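Local coordinates for putative epoxide hydrolase protein (Klebsiella pneumoniae subsp. pneumoniae, PDB 5BOV) that is a putative epoxide hydrolase of the alpha/beta hydrolase fold, for which monoacylglycerol lipase activity has also been suggested, at residues Ile248-Ala253 with Glu274-Pro279; Asn255-Pro260 with Val282-Pro287. All blocks are in the same frame, centred on the assembly; numbering follows the deposited sequence.

Interaction 1: residues Ile248-Ala253 with Glu274-Pro279; sequences ITLEGA and EHRDLP
Two parallel strands at one margin of an alpha/beta hydrolase sheet meet where Thr249 crosses His275 at about a right angle. Thr249 OG1 lies 2.7 Å from His275 ND1, at the ring edge near its plane, and either may be the donor. OG1 is set between the backbone N and carbonyl carbon (chi1 56°), and it is also hydrogen-bonded to Tyr273. The other ring nitrogen, His275 NE2, donates to Asp277 OD1 over 2.9 Å, coming from above the carboxylate plane, so both ring nitrogens have partners. The strand 273-278 is outermost in the sheet, and with helix 262-265 and the strand 247-252 it makes a beta-alpha-beta unit. Four backbone bonds join the strands, among them Leu278 N to Glu251 O at 2.8 Å, nearly straight at 177°. On the face opposite His275, Arg276 has two conformers; in the one described, its NE reaches Glu274 OE2 at 2.9 Å, Asp300 gives the guanidinium a second salt bridge, and Ile248 CD1 lies over one guanidinium face, 4.0 Å from Arg276 NH2. Alongside, Leu250 CD2 packs at 3.8 Å against Arg276 CB, and helix 291-303 covers this face through Phe294 and Ala293.

Interaction 2: residues Asn255-Pro260 with Val282-Pro287; sequences NGAPHP and VGHNPP
Ala257 lays its methyl over one face of the His284 imidazole, in a loop region where alpha/beta hydrolases commonly carry their catalytic histidine. The CH-pi contact is 22° off the ring normal and shifted toward the rim, with Ala257 CB 3.4 Å from His284 ND1. His284 CG stands anti to the backbone N (chi1 -178°), and chi2 of 57° turns the ring. Asn255 tightens the same spot: its OD1 comes within 3.3 Å of His284 CB. That oxygen also accepts from Ala257 N at 3.0 Å, an Asx turn, the N-H coming from above the carbonyl plane, which ties the Asn255 amide to the backbone that carries the methyl. The backbones also come close, with Asn255 CA 3.7 Å from Gly283 CA. No direct hydrogen bond joins the segments; beyond the packed methyl and amide, a water makes the looser link. It lies at the ring edge in its plane, 3.1 Å from His284 ND1, and accepts at 2.9 Å from Asn255 ND2, which also donates to Glu251 OE2; its bond to Pro258 O is weak. Ala186 of helix 175-186 packs against both Ala257 and His284, Ser187 binds His284 N, and the 282-287 segment then runs into helix 286-289, whose N-cap is Asn285.

Interactions 1 and 2 follow each other along the chain: each strand of the first leads into a segment of the second, and their centres lie about 10 Å apart. Glu251 connects the two. Its OE2 takes hydrogen bonds from Gly252 N and Asn255 ND2, while OE1 bonds to Ser134 and packs 3.4 Å from His259 CD2. Two apolar contacts add to this, Leu278 CD1 to Pro286 CB at 4.0 Å and Gly252 CA to Val282 CB at 4.2 Å. His284 also touches the probable nucleophile elbow around Asp110, consistent with interaction 2 lying at the active site; interaction 1 is the sheet edge from which its two segments lead on.

Interaction 1: residues Ile248-Ala253 with Glu274-Pro279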
# COMPACT_ATOMS: atom_id res chain seq x y z
N ILE A 248 -2.53 10.31 11.01
CA ILE A 248 -2.28 11.43 10.17
C ILE A 248 -2.51 11.04 8.73
O ILE A 248 -1.97 10.04 8.28
CB ILE A 248 -0.83 12.01 10.33
CG1 ILE A 248 -0.67 12.47 11.78
CG2 ILE A 248 -0.56 13.07 9.33
CD1 ILE A 248 0.69 13.12 12.05
N THR A 249 -3.34 11.81 8.04
CA THR A 249 -3.52 11.64 6.61
C THR A 249 -2.68 12.70 5.86
O THR A 249 -2.44 13.78 6.34
CB THR A 249 -5.01 11.74 6.18
OG1 THR A 249 -5.53 12.98 6.61
CG2 THR A 249 -5.77 10.59 6.76
N LEU A 250 -2.20 12.29 4.67
CA LEU A 250 -1.35 13.11 3.83
C LEU A 250 -1.93 13.21 2.43
O LEU A 250 -2.46 12.22 1.92
CB LEU A 250 0.06 12.55 3.69
CG LEU A 250 0.82 12.28 4.97
CD1 LEU A 250 2.18 11.64 4.62
CD2 LEU A 250 1.05 13.58 5.70
N GLU A 251 -1.73 14.35 1.75
CA GLU A 251 -2.03 14.35 0.34
C GLU A 251 -1.02 15.27 -0.28
O GLU A 251 -0.58 16.22 0.34
CB GLU A 251 -3.46 14.87 0.17
CG GLU A 251 -3.93 14.80 -1.27
CD GLU A 251 -3.75 13.41 -1.82
OE1 GLU A 251 -4.60 12.55 -1.53
OE2 GLU A 251 -2.72 13.14 -2.55
N GLY A 252 -0.74 15.04 -1.56
CA GLY A 252 0.19 15.88 -2.32
C GLY A 252 -0.56 16.78 -3.24
O GLY A 252 -1.64 16.43 -3.77
N ALA A 253 -0.04 17.99 -3.50
CA ALA A 253 -0.73 18.94 -4.38
C ALA A 253 -0.71 18.57 -5.85
O ALA A 253 -1.52 19.05 -6.64
CB ALA A 253 -0.09 20.29 -4.19
N GLU A 274 -5.00 14.28 12.39
CA GLU A 274 -4.50 15.47 11.72
C GLU A 274 -4.41 15.17 10.24
O GLU A 274 -4.04 14.02 9.88
CB GLU A 274 -3.13 15.80 12.26
CG GLU A 274 -2.58 17.10 11.72
CD GLU A 274 -1.14 17.43 12.12
OE1 GLU A 274 -0.67 16.89 13.12
OE2 GLU A 274 -0.55 18.25 11.38
N HIS A 275 -4.78 16.13 9.44
CA HIS A 275 -4.57 16.04 8.01
C HIS A 275 -3.46 17.01 7.57
O HIS A 275 -3.45 18.17 8.01
CB HIS A 275 -5.84 16.39 7.20
CG HIS A 275 -5.56 16.32 5.74
ND1 HIS A 275 -5.31 15.14 5.08
CD2 HIS A 275 -5.38 17.30 4.81
CE1 HIS A 275 -4.97 15.36 3.84
NE2 HIS A 275 -5.00 16.68 3.65
N ARG A 276 -2.59 16.58 6.67
CA ARG A 276 -1.53 17.44 6.12
C ARG A 276 -1.48 17.40 4.63
O ARG A 276 -1.30 16.34 4.01
CB ARG A 276 -0.12 17.05 6.56
CG ARG A 276 0.03 17.12 8.01
CD ARG A 276 1.44 16.78 8.42
NE ARG A 276 1.44 16.92 9.83
CZ ARG A 276 2.44 16.54 10.57
NH1 ARG A 276 3.56 16.00 10.03
NH2 ARG A 276 2.31 16.72 11.85
N ASP A 277 -1.61 18.58 4.04
CA ASP A 277 -1.39 18.76 2.61
C ASP A 277 0.07 19.00 2.48
O ASP A 277 0.61 20.01 3.06
CB ASP A 277 -2.24 19.91 2.04
CG ASP A 277 -3.72 19.57 1.95
OD1 ASP A 277 -4.06 18.42 1.56
OD2 ASP A 277 -4.56 20.33 2.46
N LEU A 278 0.75 18.22 1.69
CA LEU A 278 2.17 18.43 1.48
C LEU A 278 2.40 19.44 0.35
O LEU A 278 1.98 19.20 -0.75
CB LEU A 278 2.85 17.13 1.13
CG LEU A 278 2.74 16.04 2.20
CD1 LEU A 278 3.40 14.76 1.72
CD2 LEU A 278 3.33 16.49 3.52
N PRO A 279 3.10 20.52 0.62
CA PRO A 279 3.33 21.48 -0.51
C PRO A 279 4.31 20.92 -1.53
O PRO A 279 5.18 20.13 -1.10
CB PRO A 279 3.93 22.68 0.18
CG PRO A 279 4.62 22.14 1.39
CD PRO A 279 3.87 20.86 1.81

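Interaction 2: residues Asn255-Pro260 with Val282-Pro287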
# COMPACT_ATOMS: atom_id res chain seq x y z
N ASN A 255 -0.83 15.30 -7.14
CA ASN A 255 -1.22 13.91 -7.32
C ASN A 255 -2.15 13.76 -8.50
O ASN A 255 -3.31 14.28 -8.47
CB ASN A 255 -1.92 13.45 -6.03
CG ASN A 255 -2.27 11.99 -6.03
OD1 ASN A 255 -1.97 11.25 -6.97
ND2 ASN A 255 -2.88 11.55 -4.95
N GLY A 256 -1.71 13.03 -9.51
CA GLY A 256 -2.54 12.78 -10.68
C GLY A 256 -3.44 11.57 -10.61
O GLY A 256 -4.28 11.33 -11.49
N ALA A 257 -3.24 10.74 -9.61
CA ALA A 257 -4.01 9.57 -9.40
C ALA A 257 -5.31 9.96 -8.70
O ALA A 257 -5.39 11.03 -8.10
CB ALA A 257 -3.26 8.60 -8.54
N PRO A 258 -6.36 9.12 -8.88
CA PRO A 258 -7.66 9.45 -8.27
C PRO A 258 -7.55 9.45 -6.73
O PRO A 258 -6.85 8.60 -6.17
CB PRO A 258 -8.56 8.30 -8.72
CG PRO A 258 -7.83 7.55 -9.78
CD PRO A 258 -6.38 7.83 -9.63
N HIS A 259 -8.07 10.49 -6.10
CA HIS A 259 -8.03 10.58 -4.64
C HIS A 259 -9.20 11.39 -4.13
O HIS A 259 -9.64 12.29 -4.81
CB HIS A 259 -6.69 11.19 -4.16
CG HIS A 259 -6.38 12.55 -4.68
ND1 HIS A 259 -5.88 12.79 -5.92
CD2 HIS A 259 -6.51 13.77 -4.10
CE1 HIS A 259 -5.68 14.09 -6.09
NE2 HIS A 259 -6.06 14.71 -4.99
N PRO A 260 -9.67 11.08 -2.90
CA PRO A 260 -10.74 11.90 -2.32
C PRO A 260 -10.30 13.24 -1.80
O PRO A 260 -9.12 13.47 -1.47
CB PRO A 260 -11.28 11.04 -1.15
CG PRO A 260 -10.37 9.93 -0.99
CD PRO A 260 -9.27 9.98 -2.00
N VAL A 282 4.79 17.26 -5.06
CA VAL A 282 4.49 15.86 -4.50
C VAL A 282 3.23 15.31 -5.08
O VAL A 282 2.14 15.95 -5.07
CB VAL A 282 4.35 15.83 -2.94
CG1 VAL A 282 4.21 14.39 -2.45
CG2 VAL A 282 5.58 16.44 -2.28
N GLY A 283 3.34 14.11 -5.64
CA GLY A 283 2.31 13.40 -6.28
C GLY A 283 1.74 12.23 -5.48
O GLY A 283 1.46 12.36 -4.26
N HIS A 284 1.61 11.11 -6.15
CA HIS A 284 0.96 9.95 -5.64
C HIS A 284 1.81 9.10 -4.69
O HIS A 284 1.27 8.21 -3.99
CB HIS A 284 0.57 9.13 -6.86
CG HIS A 284 -0.17 7.89 -6.57
ND1 HIS A 284 -1.36 7.86 -5.88
CD2 HIS A 284 0.04 6.62 -6.99
CE1 HIS A 284 -1.81 6.62 -5.82
NE2 HIS A 284 -1.01 5.86 -6.52
N ASN A 285 3.12 9.34 -4.67
CA ASN A 285 4.04 8.54 -3.81
C ASN A 285 4.85 9.45 -2.85
O ASN A 285 6.03 9.71 -3.08
CB ASN A 285 4.92 7.68 -4.72
CG ASN A 285 5.78 6.70 -3.97
OD1 ASN A 285 5.96 6.77 -2.74
ND2 ASN A 285 6.36 5.76 -4.70
N PRO A 286 4.18 9.98 -1.82
CA PRO A 286 4.88 10.83 -0.89
C PRO A 286 6.13 10.25 -0.25
O PRO A 286 7.11 10.96 -0.08
CB PRO A 286 3.81 11.16 0.15
CG PRO A 286 2.54 11.14 -0.62
CD PRO A 286 2.70 10.01 -1.53
N PRO A 287 6.10 8.95 0.10
CA PRO A 287 7.37 8.55 0.76
C PRO A 287 8.58 8.57 -0.18
O PRO A 287 9.69 8.85 0.25
CB PRO A 287 7.12 7.14 1.26
CG PRO A 287 5.89 6.64 0.52
CD PRO A 287 5.11 7.89 0.16
O HOH W 1 -3.90 8.83 -4.47